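DUF327 domain-containing protein (Thermotoga maritima MSB8, PDB 2P61) is of unknown function but folds as an almost entirely helical bundle, part of it predicted to form a coiled coil. Local coordinates at residues N81-K84 with E85-L89; A108-H111 with L112-E116; I136-A139 with A140-E144. All blocks are in the same frame, centred on the assembly; numbering follows the deposited sequence.

Contact 1: residues N81-K84 with E85-L89; sequences NAIK and EFLKL
I83 and L87, one helical turn apart, set their branched side chains side by side on the packed face of helix 73-95. Both point the same way, and CG2 of I83 meets CD1 of L87 at 4.0 Å. The backbone beneath them makes regular i to i+4 bonds. The amide N of L87 donates to O of I83 over 2.9 Å, and CG of L87 also lies near that carbonyl oxygen. One residue back, N of F86 reaches O of A82 at 2.8 Å. With CG anti to the backbone N (chi1 177°), the F86 ring is carried off the helix into the protein, and only its CB stays close to the carbonyl oxygens of A82 and I83. A82 is buried too, a site that its small apolar methyl group suits.

The other side of the helix is loose and polar. N81, K84, E85 and K88 are all exposed there, as suits long or hydrophilic side chains that can be hydrated. N of E85 bonds to O of N81 at 2.8 Å and almost straight, 169° at the hydrogen. The bond from N of K88 to O of K84 is weak, at 3.3 Å. E85 bends its chain at chi2, and its OE2 forms a weak salt bridge with NZ of K88 at 3.5 Å, an i to i+3 pairing that solvent probably screens.

Three helices receive the apolar face: F86 packs on L53, V57 and V60 of helix 37-69; I83 on I145 and I149 of helix 138-153; and, on helix 105-129, I83 meets V117 and L121 while L87 meets V114.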
loop_
_atom_site.group_PDB
_atom_site.type_symbol
_atom_site.label_atom_id
_atom_site.label_comp_id
_atom_site.label_asym_id
_atom_site.label_seq_id
_atom_site.Cartn_x
_atom_site.Cartn_y
_atom_site.Cartn_z
ATOM N N ASN A 81 -3.187 -0.903 -7.928
ATOM C CA ASN A 81 -3.723 0.474 -7.840
ATOM C C ASN A 81 -3.811 1.000 -6.404
ATOM O O ASN A 81 -3.329 2.078 -6.089
ATOM C CB ASN A 81 -5.095 0.642 -8.516
ATOM C CG ASN A 81 -5.028 0.486 -10.049
ATOM O OD1 ASN A 81 -3.965 0.618 -10.726
ATOM N ND2 ASN A 81 -6.183 0.200 -10.613
ATOM N N ALA A 82 -4.444 0.228 -5.537
ATOM C CA ALA A 82 -4.628 0.565 -4.157
ATOM C C ALA A 82 -3.304 0.806 -3.531
ATOM O O ALA A 82 -3.141 1.769 -2.804
ATOM C CB ALA A 82 -5.313 -0.569 -3.490
ATOM N N ILE A 83 -2.330 -0.040 -3.793
ATOM C CA ILE A 83 -1.005 0.190 -3.201
ATOM C C ILE A 83 -0.336 1.433 -3.776
ATOM O O ILE A 83 0.365 2.113 -2.996
ATOM C CB ILE A 83 -0.071 -0.979 -3.383
ATOM C CG1 ILE A 83 -0.466 -2.089 -2.435
ATOM C CG2 ILE A 83 1.329 -0.568 -3.194
ATOM C CD1 ILE A 83 0.363 -3.355 -2.642
ATOM N N LYS A 84 -0.534 1.710 -5.097
ATOM C CA LYS A 84 -0.148 2.973 -5.749
ATOM C C LYS A 84 -0.691 4.187 -5.008
ATOM O O LYS A 84 0.051 5.087 -4.574
ATOM C CB LYS A 84 -0.655 3.045 -7.197
ATOM C CG LYS A 84 0.342 2.637 -8.326
ATOM C CD LYS A 84 0.358 3.682 -9.507
ATOM C CE LYS A 84 -0.486 3.170 -10.732
ATOM N NZ LYS A 84 0.227 3.068 -12.100
ATOM N N GLU A 85 -2.001 4.211 -4.843
ATOM C CA GLU A 85 -2.604 5.276 -4.153
ATOM C C GLU A 85 -2.047 5.297 -2.746
ATOM O O GLU A 85 -1.633 6.377 -2.274
ATOM C CB GLU A 85 -4.087 5.113 -4.181
ATOM C CG GLU A 85 -4.849 6.113 -5.100
ATOM C CD GLU A 85 -4.464 5.996 -6.575
ATOM O OE1 GLU A 85 -4.851 4.976 -7.221
ATOM O OE2 GLU A 85 -3.766 6.919 -7.079
ATOM N N PHE A 86 -1.933 4.143 -2.047
ATOM C CA PHE A 86 -1.336 4.271 -0.695
ATOM C C PHE A 86 0.037 5.017 -0.741
ATOM O O PHE A 86 0.261 5.931 0.035
ATOM C CB PHE A 86 -1.335 2.975 0.143
ATOM C CG PHE A 86 -0.674 3.144 1.451
ATOM C CD1 PHE A 86 -1.371 3.628 2.519
ATOM C CD2 PHE A 86 0.665 2.912 1.598
ATOM C CE1 PHE A 86 -0.761 3.894 3.724
ATOM C CE2 PHE A 86 1.289 3.152 2.812
ATOM C CZ PHE A 86 0.562 3.664 3.851
ATOM N N LEU A 87 0.911 4.691 -1.674
ATOM C CA LEU A 87 2.320 5.256 -1.653
ATOM C C LEU A 87 2.457 6.827 -1.935
ATOM O O LEU A 87 3.411 7.471 -1.478
ATOM C CB LEU A 87 3.296 4.415 -2.538
ATOM C CG LEU A 87 3.471 2.955 -2.106
ATOM C CD1 LEU A 87 4.360 2.082 -2.921
ATOM C CD2 LEU A 87 4.027 2.862 -0.640
ATOM N N LYS A 88 1.508 7.390 -2.699
ATOM C CA LYS A 88 1.369 8.836 -2.910
ATOM C C LYS A 88 1.049 9.512 -1.574
ATOM O O LYS A 88 1.761 10.404 -1.117
ATOM C CB LYS A 88 0.251 9.110 -3.947
ATOM C CG LYS A 88 0.729 8.798 -5.381
ATOM C CD LYS A 88 -0.330 9.035 -6.515
ATOM C CE LYS A 88 0.156 8.270 -7.841
ATOM N NZ LYS A 88 -0.995 8.010 -8.877
ATOM N N LEU A 89 -0.012 9.075 -0.918
ATOM C CA LEU A 89 -0.399 9.747 0.281
ATOM C C LEU A 89 0.685 9.751 1.328
ATOM O O LEU A 89 1.013 10.808 1.786
ATOM C CB LEU A 89 -1.711 9.215 0.806
ATOM C CG LEU A 89 -2.916 9.575 -0.055
ATOM C CD1 LEU A 89 -3.893 8.339 -0.127
ATOM C CD2 LEU A 89 -3.567 10.802 0.557
#

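Contact 2: residues A108-H111 with L112-E116; sequences ARLH and LVVEE
L110 and V114 form an i to i+4 apolar pair on helix 105-129, in a part of this helical bundle predicted to be coiled coil. The leucine holds CG anti to its own amide nitrogen (chi1 -171°), which brings CD1 alongside V114, where it touches CG2 at 3.8 Å. That CG2 lies anti to the carbonyl carbon of V114, beside the backbone N, and is near both CD1 and O of L110. A compact, branched apolar side chain suits a position where one methyl meets the leucine. L110 continues inward to I90 and E91 of helix 73-95 and to L152 of helix 138-153; V113 also packs on L152.

The outward flank is polar and more open. H111 and E115 are both exposed. CG of H111 is anti to the backbone N (chi1 180°) and E115 is extended beyond CG, which puts ring and carboxylate near each other. NE2 of H111 and OE2 of E115 are 3.8 Å apart, too long to be called a hydrogen bond, and the two planes stand 66° apart. L112, though apolar, is exposed too, and lays its CG 3.5 Å from O of A108.

In the backbone, the carbonyl O of R109 takes two donors from opposite faces of its plane: N of V113 at 2.8 Å and, one residue nearer in sequence, N of L112 at 2.6 Å.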
loop_
_atom_site.group_PDB
_atom_site.type_symbol
_atom_site.label_atom_id
_atom_site.label_comp_id
_atom_site.label_asym_id
_atom_site.label_seq_id
_atom_site.Cartn_x
_atom_site.Cartn_y
_atom_site.Cartn_z
ATOM N N ALA A 108 14.331 7.637 4.343
ATOM C CA ALA A 108 15.248 6.558 3.964
ATOM C C ALA A 108 14.516 5.229 4.103
ATOM O O ALA A 108 14.612 4.382 3.225
ATOM C CB ALA A 108 16.513 6.589 4.836
ATOM N N ARG A 109 13.791 5.019 5.191
ATOM C CA ARG A 109 12.934 3.831 5.200
ATOM C C ARG A 109 11.995 3.839 3.987
ATOM O O ARG A 109 12.149 2.994 3.077
ATOM C CB ARG A 109 12.227 3.655 6.522
ATOM C CG ARG A 109 13.236 3.559 7.679
ATOM C CD ARG A 109 12.551 3.177 8.957
ATOM N NE ARG A 109 12.858 4.084 10.065
ATOM C CZ ARG A 109 13.813 3.848 10.962
ATOM N NH1 ARG A 109 14.570 2.746 10.878
ATOM N NH2 ARG A 109 14.031 4.718 11.940
ATOM N N LEU A 110 11.103 4.821 3.890
ATOM C CA LEU A 110 10.360 5.036 2.646
ATOM C C LEU A 110 11.060 4.645 1.352
ATOM O O LEU A 110 10.536 3.874 0.557
ATOM C CB LEU A 110 9.918 6.478 2.522
ATOM C CG LEU A 110 8.953 6.799 1.365
ATOM C CD1 LEU A 110 7.543 6.163 1.527
ATOM C CD2 LEU A 110 8.893 8.325 1.271
ATOM N N HIS A 111 12.236 5.142 1.094
ATOM C CA HIS A 111 12.825 4.771 -0.185
ATOM C C HIS A 111 13.060 3.251 -0.271
ATOM O O HIS A 111 12.951 2.674 -1.363
ATOM C CB HIS A 111 14.100 5.557 -0.503
ATOM C CG HIS A 111 14.722 5.182 -1.803
ATOM N ND1 HIS A 111 14.335 5.739 -3.014
ATOM C CD2 HIS A 111 15.710 4.310 -2.093
ATOM C CE1 HIS A 111 15.052 5.216 -3.994
ATOM N NE2 HIS A 111 15.897 4.345 -3.460
ATOM N N LEU A 112 13.347 2.591 0.843
ATOM C CA LEU A 112 13.815 1.231 0.727
ATOM C C LEU A 112 12.626 0.308 0.869
ATOM O O LEU A 112 12.619 -0.817 0.325
ATOM C CB LEU A 112 14.943 0.895 1.747
ATOM C CG LEU A 112 16.297 1.679 1.738
ATOM C CD1 LEU A 112 17.060 1.524 3.038
ATOM C CD2 LEU A 112 17.155 1.193 0.573
ATOM N N VAL A 113 11.579 0.778 1.527
ATOM C CA VAL A 113 10.455 -0.114 1.669
ATOM C C VAL A 113 9.613 -0.141 0.394
ATOM O O VAL A 113 9.247 -1.216 -0.101
ATOM C CB VAL A 113 9.619 0.223 2.856
ATOM C CG1 VAL A 113 8.275 -0.405 2.671
ATOM C CG2 VAL A 113 10.338 -0.220 4.182
ATOM N N VAL A 114 9.327 1.037 -0.168
ATOM C CA VAL A 114 8.807 1.126 -1.516
ATOM C C VAL A 114 9.629 0.273 -2.487
ATOM O O VAL A 114 9.081 -0.561 -3.159
ATOM C CB VAL A 114 8.734 2.608 -1.942
ATOM C CG1 VAL A 114 8.466 2.764 -3.471
ATOM C CG2 VAL A 114 7.705 3.368 -1.043
ATOM N N GLU A 115 10.933 0.438 -2.574
ATOM C CA GLU A 115 11.740 -0.509 -3.357
ATOM C C GLU A 115 11.376 -1.987 -3.055
ATOM O O GLU A 115 11.254 -2.779 -3.981
ATOM C CB GLU A 115 13.233 -0.302 -3.093
ATOM C CG GLU A 115 14.103 0.129 -4.264
ATOM C CD GLU A 115 15.670 -0.158 -4.029
ATOM O OE1 GLU A 115 16.048 -1.229 -3.455
ATOM O OE2 GLU A 115 16.513 0.712 -4.446
ATOM N N GLU A 116 11.197 -2.357 -1.771
ATOM C CA GLU A 116 10.818 -3.735 -1.439
ATOM C C GLU A 116 9.436 -4.140 -1.925
ATOM O O GLU A 116 9.250 -5.266 -2.382
ATOM C CB GLU A 116 10.871 -3.965 0.048
ATOM C CG GLU A 116 11.686 -5.155 0.424
ATOM C CD GLU A 116 11.592 -5.554 1.916
ATOM O OE1 GLU A 116 11.376 -6.802 2.122
ATOM O OE2 GLU A 116 11.737 -4.655 2.843
#

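Contact 3: residues I136-A139 with A140-E144; sequences INLA and ARIEE
An extended chain carries the R141 guanidinium back toward the start of its helix. CG lies anti to the carbonyl carbon (chi1 -75°), and from CG to NE the chain runs straight out, which brings NE beside the backbone of I136, five residues earlier. There NE donates to O of I136 over 2.9 Å, and the oxygen sits at the edge of the guanidinium, near its plane. The donor stands 30° off the carbonyl plane. The I136 side chain crosses the arginine at about a right angle, CG1 lying 3.9 Å from NE. Arginine suits the place because a long apolar stem can follow the first turn and still end in a planar donor.

N137 occupies the N-cap position, though its side chain makes no capping bond. Its backbone has positive phi (64°), a conformation asparagine tolerates better than most residues, and its O accepts the i to i+4 bond that opens the helix, from N of R141 at 3.0 Å. Shortening R141 to an alanine removes NE, so that O of I136 would probably lose this donor and the contacts with D123 and K127 of helix 105-129, which the arginine side chain touches, would probably go as well.

On the buried side, L138 and I142 lie side by side, their CD1 atoms 3.6 Å apart. L138 also packs on L124 of helix 105-129, and I142 on L67 and V68 of helix 37-69. All this belongs to the N-terminus of helix 138-153, the last of the bundle, and this particular start is marked by N137 at the N-cap position and by NE of R141 bonded to O of I136.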
loop_
_atom_site.group_PDB
_atom_site.type_symbol
_atom_site.label_atom_id
_atom_site.label_comp_id
_atom_site.label_asym_id
_atom_site.label_seq_id
_atom_site.Cartn_x
_atom_site.Cartn_y
_atom_site.Cartn_z
ATOM N N ILE A 136 3.008 -20.528 -5.709
ATOM C CA ILE A 136 2.830 -19.136 -5.495
ATOM C C ILE A 136 2.838 -18.852 -4.042
ATOM O O ILE A 136 3.673 -18.080 -3.637
ATOM C CB ILE A 136 1.687 -18.486 -6.275
ATOM C CG1 ILE A 136 1.849 -16.946 -6.226
ATOM C CG2 ILE A 136 0.395 -18.850 -5.763
ATOM C CD1 ILE A 136 1.026 -16.205 -7.250
ATOM N N ASN A 137 1.981 -19.469 -3.220
ATOM C CA ASN A 137 1.821 -19.010 -1.818
ATOM C C ASN A 137 1.262 -17.607 -1.713
ATOM O O ASN A 137 1.816 -16.764 -0.983
ATOM C CB ASN A 137 3.141 -19.063 -1.013
ATOM C CG ASN A 137 3.568 -20.463 -0.695
ATOM O OD1 ASN A 137 2.774 -21.373 -0.552
ATOM N ND2 ASN A 137 4.826 -20.643 -0.600
ATOM N N LEU A 138 0.135 -17.400 -2.369
ATOM C CA LEU A 138 -0.460 -16.093 -2.489
ATOM C C LEU A 138 -0.991 -15.421 -1.226
ATOM O O LEU A 138 -0.794 -14.242 -1.100
ATOM C CB LEU A 138 -1.546 -16.098 -3.564
ATOM C CG LEU A 138 -2.272 -14.805 -3.910
ATOM C CD1 LEU A 138 -1.347 -13.725 -4.431
ATOM C CD2 LEU A 138 -3.341 -15.146 -4.957
ATOM N N ALA A 139 -1.674 -16.120 -0.297
ATOM C CA ALA A 139 -2.139 -15.529 0.913
ATOM C C ALA A 139 -0.903 -14.955 1.545
ATOM O O ALA A 139 -0.916 -13.772 1.877
ATOM C CB ALA A 139 -2.751 -16.523 1.762
ATOM N N ALA A 140 0.208 -15.719 1.635
ATOM C CA ALA A 140 1.404 -15.270 2.405
ATOM C C ALA A 140 2.201 -14.150 1.746
ATOM O O ALA A 140 2.784 -13.346 2.442
ATOM C CB ALA A 140 2.334 -16.386 2.699
ATOM N N ARG A 141 2.308 -14.159 0.419
ATOM C CA ARG A 141 2.824 -13.012 -0.355
ATOM C C ARG A 141 2.041 -11.766 -0.026
ATOM O O ARG A 141 2.625 -10.703 0.055
ATOM C CB ARG A 141 2.662 -13.275 -1.840
ATOM C CG ARG A 141 3.671 -14.252 -2.287
ATOM C CD ARG A 141 3.727 -14.332 -3.766
ATOM N NE ARG A 141 4.694 -15.357 -4.121
ATOM C CZ ARG A 141 5.973 -15.107 -4.281
ATOM N NH1 ARG A 141 6.433 -13.855 -4.207
ATOM N NH2 ARG A 141 6.769 -16.110 -4.553
ATOM N N ILE A 142 0.735 -11.895 0.216
ATOM C CA ILE A 142 -0.012 -10.719 0.591
ATOM C C ILE A 142 0.072 -10.273 2.099
ATOM O O ILE A 142 0.087 -9.080 2.393
ATOM C CB ILE A 142 -1.429 -10.860 0.061
ATOM C CG1 ILE A 142 -1.397 -10.731 -1.480
ATOM C CG2 ILE A 142 -2.360 -9.859 0.668
ATOM C CD1 ILE A 142 -2.663 -11.313 -2.051
ATOM N N GLU A 143 0.166 -11.189 3.065
ATOM C CA GLU A 143 0.380 -10.756 4.401
ATOM C C GLU A 143 1.683 -9.977 4.435
ATOM O O GLU A 143 1.796 -8.900 5.058
ATOM C CB GLU A 143 0.381 -11.962 5.344
ATOM C CG GLU A 143 -1.071 -12.331 5.635
ATOM C CD GLU A 143 -1.313 -13.741 6.057
ATOM O OE1 GLU A 143 -0.309 -14.545 5.987
ATOM O OE2 GLU A 143 -2.525 -13.991 6.471
ATOM N N GLU A 144 2.668 -10.481 3.724
ATOM C CA GLU A 144 3.952 -9.861 3.726
ATOM C C GLU A 144 3.924 -8.469 3.095
ATOM O O GLU A 144 4.462 -7.563 3.703
ATOM C CB GLU A 144 5.012 -10.804 3.125
ATOM C CG GLU A 144 6.176 -10.132 2.406
ATOM C CD GLU A 144 7.330 -11.139 2.016
ATOM O OE1 GLU A 144 7.201 -11.928 0.991
ATOM O OE2 GLU A 144 8.379 -11.070 2.733
#

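The three contacts follow one another along the chain, each a local i to i+3, i+4 or i+5 arrangement on its own helix: contact 1 on helix 73-95, contact 2 on helix 105-129 and contact 3 at the start of helix 138-153. Contacts 1 and 2 have centres about 14 Å apart and touch directly, CD2 of L87 meeting CG2 of V114 at 3.7 Å. Contact 3 lies farther off, its centre about 19 Å from contact 1 and 20 Å from contact 2, and touches neither. Together with helix 37-69, these helices bury their apolar faces against one another, making one helical bundle within the DUF327 family region.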